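PDB 2A9F: putative malic enzyme ((S)-malate:NAD+ oxidoreductase (decarboxylating)) from Streptococcus pyogenes, which probably catalyses the NAD-dependent oxidative decarboxylation of (S)-malate, using a divalent metal ion such as magnesium or manganese. Local coordinates for residues A[190-195]-A[254-259]. Sequence-based numbering, arbitrary orientation.
Sequences SIVVNG and DALEGA
Strand 190-194 runs past segment 254-259, a single helical turn, held by a weak bond from Glu257 N to Asp254 O (3.4 Å), that gives way to a loop. The backbones approach to 6.9 Å between the CA atoms of Val192 and Leu256, and to 7.5 Å between those of Ser190 and Ala259.

Val192 and Ser190, two residues apart, turn their side chains toward the turn and loop. Both methyls of Val192 meet Leu256 CB, CG2 at 4.0 Å, and CG1 also reaches Leu256 CD1 at 4.1 Å, the two side chains crossing at a slant. With CG1 anti to the backbone N (chi1 170°), CG2 is left to approach the helix backbone, 3.5 Å from Leu256 O. Glu257 starts out away from the strand, but the bends at chi1 and chi2 (-44° and -59°) fold its carboxylate back, placing OE2 4.3 Å from Val192 CG1. As modelled, Ser190 OG donates to Ala259 O at 2.9 Å and accepts from Ile261 N, but its position is doubtful and this bridge tentative.

In the NAD-binding domain, strand 190-194 leads into a glycine-rich sequence consistent with a Rossmann-type dinucleotide-binding loop. It lies between parallel strands 214-219 and 262-264, Ile191 pairing with Lys214 and Thr216, Val192 with Phe262 and Gly264. Helix 254-257 packs on part of one face of this sheet, Leu256 also touching Thr216 and Val218, and Glu257 touching Ile263. From strand 190-194, Ile191 and Val193 pack against Leu207 and Thr204 of helix 198-210, respectively.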
loop_
_atom_site.group_PDB
_atom_site.type_symbol
_atom_site.label_atom_id
_atom_site.label_comp_id
_atom_site.label_asym_id
_atom_site.label_seq_id
_atom_site.Cartn_x
_atom_site.Cartn_y
_atom_site.Cartn_z
ATOM N N SER A 190 -12.548 -20.674 38.241
ATOM C CA SER A 190 -11.986 -19.547 38.966
ATOM C C SER A 190 -10.747 -19.181 38.152
ATOM O O SER A 190 -9.735 -19.887 38.180
ATOM C CB SER A 190 -11.589 -19.967 40.379
ATOM O OG SER A 190 -10.613 -20.987 40.334
ATOM N N ILE A 191 -10.852 -18.073 37.426
ATOM C CA ILE A 191 -9.804 -17.588 36.535
ATOM C C ILE A 191 -9.051 -16.361 37.066
ATOM O O ILE A 191 -9.653 -15.307 37.305
ATOM C CB ILE A 191 -10.433 -17.236 35.162
ATOM C CG1 ILE A 191 -11.203 -18.442 34.620
ATOM C CG2 ILE A 191 -9.370 -16.788 34.196
ATOM C CD1 ILE A 191 -11.937 -18.184 33.321
ATOM N N VAL A 192 -7.735 -16.507 37.231
ATOM C CA VAL A 192 -6.874 -15.420 37.709
ATOM C C VAL A 192 -6.050 -14.814 36.566
ATOM O O VAL A 192 -5.247 -15.511 35.958
ATOM C CB VAL A 192 -5.871 -15.918 38.774
ATOM C CG1 VAL A 192 -4.843 -14.825 39.056
ATOM C CG2 VAL A 192 -6.593 -16.300 40.054
ATOM N N VAL A 193 -6.234 -13.525 36.288
ATOM C CA VAL A 193 -5.480 -12.852 35.225
ATOM C C VAL A 193 -4.427 -11.873 35.773
ATOM O O VAL A 193 -4.754 -10.907 36.455
ATOM C CB VAL A 193 -6.419 -12.059 34.274
ATOM C CG1 VAL A 193 -5.595 -11.226 33.295
ATOM C CG2 VAL A 193 -7.316 -13.019 33.509
ATOM N N ASN A 194 -3.160 -12.117 35.467
ATOM C CA ASN A 194 -2.104 -11.230 35.939
ATOM C C ASN A 194 -1.796 -10.170 34.890
ATOM O O ASN A 194 -1.178 -10.452 33.875
ATOM C CB ASN A 194 -0.839 -12.025 36.253
ATOM C CG ASN A 194 0.084 -11.297 37.207
ATOM O OD1 ASN A 194 1.287 -11.208 36.975
ATOM N ND2 ASN A 194 -0.476 -10.777 38.299
ATOM N N GLY A 195 -2.251 -8.949 35.141
ATOM C CA GLY A 195 -2.003 -7.862 34.213
ATOM C C GLY A 195 -3.057 -6.777 34.315
ATOM O O GLY A 195 -4.188 -6.954 33.864
ATOM N N ASP A 254 0.067 -14.626 44.898
ATOM C CA ASP A 254 0.221 -15.893 45.606
ATOM C C ASP A 254 -1.121 -16.267 46.229
ATOM O O ASP A 254 -1.602 -17.391 46.089
ATOM C CB ASP A 254 1.271 -15.744 46.715
ATOM C CG ASP A 254 1.520 -17.038 47.474
ATOM O OD1 ASP A 254 0.705 -17.976 47.351
ATOM O OD2 ASP A 254 2.532 -17.110 48.205
ATOM N N ALA A 255 -1.723 -15.303 46.913
ATOM C CA ALA A 255 -2.990 -15.533 47.577
ATOM C C ALA A 255 -4.153 -15.598 46.583
ATOM O O ALA A 255 -5.317 -15.465 46.959
ATOM C CB ALA A 255 -3.225 -14.444 48.633
ATOM N N LEU A 256 -3.843 -15.809 45.309
ATOM C CA LEU A 256 -4.900 -15.900 44.304
ATOM C C LEU A 256 -4.997 -17.266 43.654
ATOM O O LEU A 256 -6.078 -17.684 43.241
ATOM C CB LEU A 256 -4.729 -14.832 43.231
ATOM C CG LEU A 256 -5.432 -13.535 43.603
ATOM C CD1 LEU A 256 -5.415 -12.614 42.419
ATOM C CD2 LEU A 256 -6.864 -13.826 44.012
ATOM N N GLU A 257 -3.864 -17.949 43.562
ATOM C CA GLU A 257 -3.828 -19.285 42.991
ATOM C C GLU A 257 -4.716 -20.181 43.842
ATOM O O GLU A 257 -5.212 -21.199 43.361
ATOM C CB GLU A 257 -2.408 -19.849 43.024
ATOM C CG GLU A 257 -1.315 -18.885 42.613
ATOM C CD GLU A 257 -1.503 -18.348 41.215
ATOM O OE1 GLU A 257 -0.482 -18.113 40.537
ATOM O OE2 GLU A 257 -2.663 -18.148 40.801
ATOM N N GLY A 258 -4.888 -19.795 45.109
ATOM C CA GLY A 258 -5.702 -20.551 46.046
ATOM C C GLY A 258 -6.970 -21.062 45.409
ATOM O O GLY A 258 -7.936 -20.320 45.258
ATOM N N ALA A 259 -6.948 -22.338 45.034
ATOM C CA ALA A 259 -8.069 -23.018 44.378
ATOM C C ALA A 259 -8.542 -22.333 43.090
ATOM O O ALA A 259 -9.741 -22.147 42.868
ATOM C CB ALA A 259 -9.242 -23.188 45.355
#